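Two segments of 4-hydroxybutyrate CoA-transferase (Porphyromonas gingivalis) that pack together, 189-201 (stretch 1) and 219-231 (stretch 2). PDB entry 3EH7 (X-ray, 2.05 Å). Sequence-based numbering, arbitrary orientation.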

# COMPACT_ATOMS: atom_id res chain seq x y z
N SER A 189 6.48 -30.20 -11.63
CA SER A 189 5.50 -30.50 -10.62
C SER A 189 6.06 -30.39 -9.21
O SER A 189 7.26 -30.37 -8.99
CB SER A 189 4.91 -31.89 -10.83
OG SER A 189 5.91 -32.86 -10.74
N LEU A 190 5.15 -30.31 -8.26
CA LEU A 190 5.48 -30.23 -6.85
C LEU A 190 4.86 -31.40 -6.16
O LEU A 190 3.68 -31.72 -6.39
CB LEU A 190 4.81 -29.02 -6.24
CG LEU A 190 5.31 -27.62 -6.47
CD1 LEU A 190 4.30 -26.71 -5.82
CD2 LEU A 190 6.69 -27.43 -5.88
N ALA A 191 5.64 -32.03 -5.28
CA ALA A 191 5.12 -32.94 -4.28
C ALA A 191 4.71 -32.11 -3.07
O ALA A 191 5.34 -31.08 -2.77
CB ALA A 191 6.18 -33.98 -3.87
N LYS A 192 3.66 -32.56 -2.38
CA LYS A 192 3.20 -31.89 -1.16
C LYS A 192 4.17 -32.26 -0.05
O LYS A 192 4.58 -33.40 0.04
CB LYS A 192 1.77 -32.30 -0.80
CG LYS A 192 0.67 -31.55 -1.58
CD LYS A 192 -0.66 -32.35 -1.62
CE LYS A 192 -1.46 -32.17 -0.34
NZ LYS A 192 -2.09 -30.84 -0.27
N PRO A 193 4.55 -31.27 0.79
CA PRO A 193 5.53 -31.51 1.85
C PRO A 193 4.91 -32.13 3.09
O PRO A 193 3.70 -32.10 3.24
CB PRO A 193 6.02 -30.11 2.19
CG PRO A 193 4.81 -29.23 1.92
CD PRO A 193 3.99 -29.91 0.85
N LYS A 194 5.75 -32.69 3.96
CA LYS A 194 5.26 -33.22 5.22
C LYS A 194 4.74 -32.05 6.06
O LYS A 194 5.34 -30.98 6.09
CB LYS A 194 6.36 -34.01 5.96
N ILE A 195 3.60 -32.24 6.71
CA ILE A 195 3.07 -31.28 7.67
C ILE A 195 3.51 -31.73 9.08
O ILE A 195 3.21 -32.83 9.50
CB ILE A 195 1.54 -31.23 7.57
CG1 ILE A 195 1.15 -30.85 6.14
CG2 ILE A 195 0.95 -30.25 8.58
CD1 ILE A 195 -0.35 -30.86 5.85
N GLY A 196 4.25 -30.88 9.78
CA GLY A 196 4.63 -31.16 11.17
C GLY A 196 3.59 -30.59 12.12
O GLY A 196 2.59 -30.01 11.69
N GLU A 197 3.81 -30.76 13.42
CA GLU A 197 2.83 -30.30 14.42
C GLU A 197 2.79 -28.75 14.53
O GLU A 197 1.75 -28.18 14.84
CB GLU A 197 3.05 -30.99 15.78
CG GLU A 197 3.69 -30.15 16.88
CD GLU A 197 3.69 -30.87 18.25
OE1 GLU A 197 4.27 -31.98 18.36
OE2 GLU A 197 3.11 -30.32 19.22
N VAL A 198 3.91 -28.08 14.26
CA VAL A 198 3.92 -26.62 14.19
C VAL A 198 2.98 -26.18 13.07
O VAL A 198 2.09 -25.37 13.30
CB VAL A 198 5.36 -26.05 13.98
CG1 VAL A 198 5.30 -24.63 13.43
CG2 VAL A 198 6.15 -26.06 15.30
N GLU A 199 3.13 -26.76 11.88
CA GLU A 199 2.30 -26.39 10.73
C GLU A 199 0.84 -26.74 10.96
O GLU A 199 -0.07 -26.02 10.55
CB GLU A 199 2.80 -27.06 9.46
CG GLU A 199 4.11 -26.52 8.96
CD GLU A 199 5.32 -27.15 9.66
OE1 GLU A 199 5.18 -28.18 10.35
OE2 GLU A 199 6.41 -26.59 9.52
N GLU A 200 0.61 -27.86 11.61
CA GLU A 200 -0.74 -28.26 11.92
C GLU A 200 -1.42 -27.25 12.85
O GLU A 200 -2.58 -26.88 12.62
CB GLU A 200 -0.73 -29.64 12.57
CG GLU A 200 -2.11 -30.26 12.64
CD GLU A 200 -2.16 -31.51 13.51
OE1 GLU A 200 -1.13 -31.86 14.13
OE2 GLU A 200 -3.24 -32.12 13.59
N ALA A 201 -0.71 -26.83 13.89
CA ALA A 201 -1.20 -25.82 14.83
C ALA A 201 -1.52 -24.51 14.10
O ALA A 201 -2.57 -23.91 14.34
CB ALA A 201 -0.17 -25.58 15.97
N GLY A 219 -1.10 -19.80 -0.70
CA GLY A 219 -0.03 -20.41 -1.52
C GLY A 219 0.15 -21.91 -1.38
O GLY A 219 -0.82 -22.65 -1.22
N ILE A 220 1.40 -22.33 -1.50
CA ILE A 220 1.83 -23.72 -1.37
C ILE A 220 2.80 -23.85 -0.21
O ILE A 220 3.34 -22.85 0.30
CB ILE A 220 2.50 -24.25 -2.67
CG1 ILE A 220 3.57 -23.27 -3.17
CG2 ILE A 220 1.45 -24.50 -3.72
CD1 ILE A 220 4.57 -23.92 -4.12
N GLY A 221 3.00 -25.08 0.21
CA GLY A 221 3.84 -25.35 1.37
C GLY A 221 3.00 -25.92 2.50
O GLY A 221 1.75 -25.97 2.41
N ALA A 222 3.69 -26.34 3.55
CA ALA A 222 3.05 -27.08 4.64
C ALA A 222 1.95 -26.27 5.34
O ALA A 222 0.92 -26.82 5.74
CB ALA A 222 4.11 -27.57 5.64
N ILE A 223 2.16 -24.96 5.45
CA ILE A 223 1.22 -24.06 6.18
C ILE A 223 -0.12 -23.94 5.47
O ILE A 223 -1.18 -24.23 6.04
CB ILE A 223 1.88 -22.69 6.53
CG1 ILE A 223 2.81 -22.88 7.73
CG2 ILE A 223 0.86 -21.61 6.87
CD1 ILE A 223 3.79 -21.73 7.95
N PRO A 224 -0.10 -23.52 4.20
CA PRO A 224 -1.37 -23.45 3.51
C PRO A 224 -2.05 -24.81 3.36
O PRO A 224 -3.25 -24.89 3.47
CB PRO A 224 -0.99 -22.86 2.15
CG PRO A 224 0.46 -22.98 2.06
CD PRO A 224 0.99 -22.93 3.41
N ASP A 225 -1.28 -25.87 3.12
CA ASP A 225 -1.84 -27.22 3.03
C ASP A 225 -2.51 -27.59 4.34
O ASP A 225 -3.62 -28.13 4.35
CB ASP A 225 -0.74 -28.25 2.71
CG ASP A 225 -0.24 -28.15 1.28
OD1 ASP A 225 -0.87 -27.45 0.43
OD2 ASP A 225 0.81 -28.75 0.99
N ALA A 226 -1.84 -27.26 5.45
CA ALA A 226 -2.36 -27.58 6.77
C ALA A 226 -3.63 -26.79 7.03
O ALA A 226 -4.57 -27.30 7.66
CB ALA A 226 -1.33 -27.30 7.86
N ALA A 227 -3.67 -25.53 6.59
CA ALA A 227 -4.89 -24.74 6.72
C ALA A 227 -6.07 -25.39 5.97
O ALA A 227 -7.16 -25.52 6.51
CB ALA A 227 -4.66 -23.30 6.20
N LEU A 228 -5.82 -25.83 4.74
CA LEU A 228 -6.87 -26.41 3.90
C LEU A 228 -7.37 -27.74 4.49
O LEU A 228 -8.54 -28.10 4.37
CB LEU A 228 -6.34 -26.63 2.47
CG LEU A 228 -6.06 -25.39 1.61
CD1 LEU A 228 -5.13 -25.67 0.45
CD2 LEU A 228 -7.36 -24.79 1.12
N LEU A 229 -6.47 -28.48 5.13
CA LEU A 229 -6.83 -29.72 5.76
C LEU A 229 -7.84 -29.50 6.89
O LEU A 229 -8.63 -30.40 7.19
CB LEU A 229 -5.58 -30.46 6.30
CG LEU A 229 -4.71 -31.25 5.30
CD1 LEU A 229 -3.72 -32.11 6.08
CD2 LEU A 229 -5.50 -32.13 4.34
N PHE A 230 -7.81 -28.33 7.52
CA PHE A 230 -8.79 -28.03 8.57
C PHE A 230 -10.03 -27.32 8.09
O PHE A 230 -10.83 -26.89 8.91
CB PHE A 230 -8.15 -27.30 9.74
CG PHE A 230 -7.22 -28.17 10.52
CD1 PHE A 230 -7.72 -29.19 11.30
CD2 PHE A 230 -5.85 -28.01 10.39
CE1 PHE A 230 -6.88 -30.04 11.99
CE2 PHE A 230 -4.98 -28.84 11.07
CZ PHE A 230 -5.50 -29.87 11.88
N LEU A 231 -10.21 -27.24 6.77
CA LEU A 231 -11.41 -26.62 6.18
C LEU A 231 -12.44 -27.63 5.63
O LEU A 231 -13.36 -27.23 4.89
CB LEU A 231 -10.99 -25.65 5.07
CG LEU A 231 -10.11 -24.46 5.50
CD1 LEU A 231 -9.78 -23.59 4.27
CD2 LEU A 231 -10.75 -23.61 6.60
O HOH W 1 -1.11 -28.34 -2.13
O HOH W 2 -4.22 -29.62 1.99

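Stretch 1 runs as an extended loop from Ser189 to Gly196 and then enters a helix at Glu197; stretch 2 turns into its own helix, 222-229, after Gly221. Each glycine is the N-cap of its helix. Gly221, with phi/psi of 114/172, adopts a backbone that calls for glycine, since a CB would be jammed against the preceding carbonyl oxygen. The helix axes approach to 8.4 Å, with 54° between their directions. At this approach Ala226, pointing toward stretch 1, lets the backbones come close: its CB lies 3.2 Å from Glu199 O, so backbone meets methyl directly. No hydrogen bond directly joins the modelled atoms of the two stretches, which together bury 629 Å².

Ala222, also pointing toward stretch 1, accepts several neighbors on its short side chain. Glu199 CG packs 3.5 Å from Ala222 CB, the aliphatic part of the acid serving as an apolar surface, while its carboxylate turns back so that Gly196 N donates a weak hydrogen bond to Glu199 OE1 (2.9 Å). Pro193 CG sits 4.1 Å from Ala222 CB and 3.5 Å from Ala222 N, its compact ring resting against the first turn of the helix. Ile195 reaches along that helix: CG2 touches Ala226 CB at 3.8 Å, and CD1 meets Leu229 CD1 at 3.6 Å. Beyond it, Glu200 CG lies 3.5 Å from Phe230 CZ, again using methylene carbon against an apolar partner. Ahead of both helices, Leu190 CD1 and Ile220 CD1 make a tight apolar contact at 3.3 Å.

Charge enters at Lys192, whose long chain brings NZ within 3.7 Å of Asp225 OD1, a long salt bridge. Two waters bridge the pair: one accepts from Lys192 NZ and donates to Asp225 OD1, while another accepts weakly from Lys192 NZ and donates to Asp225 O.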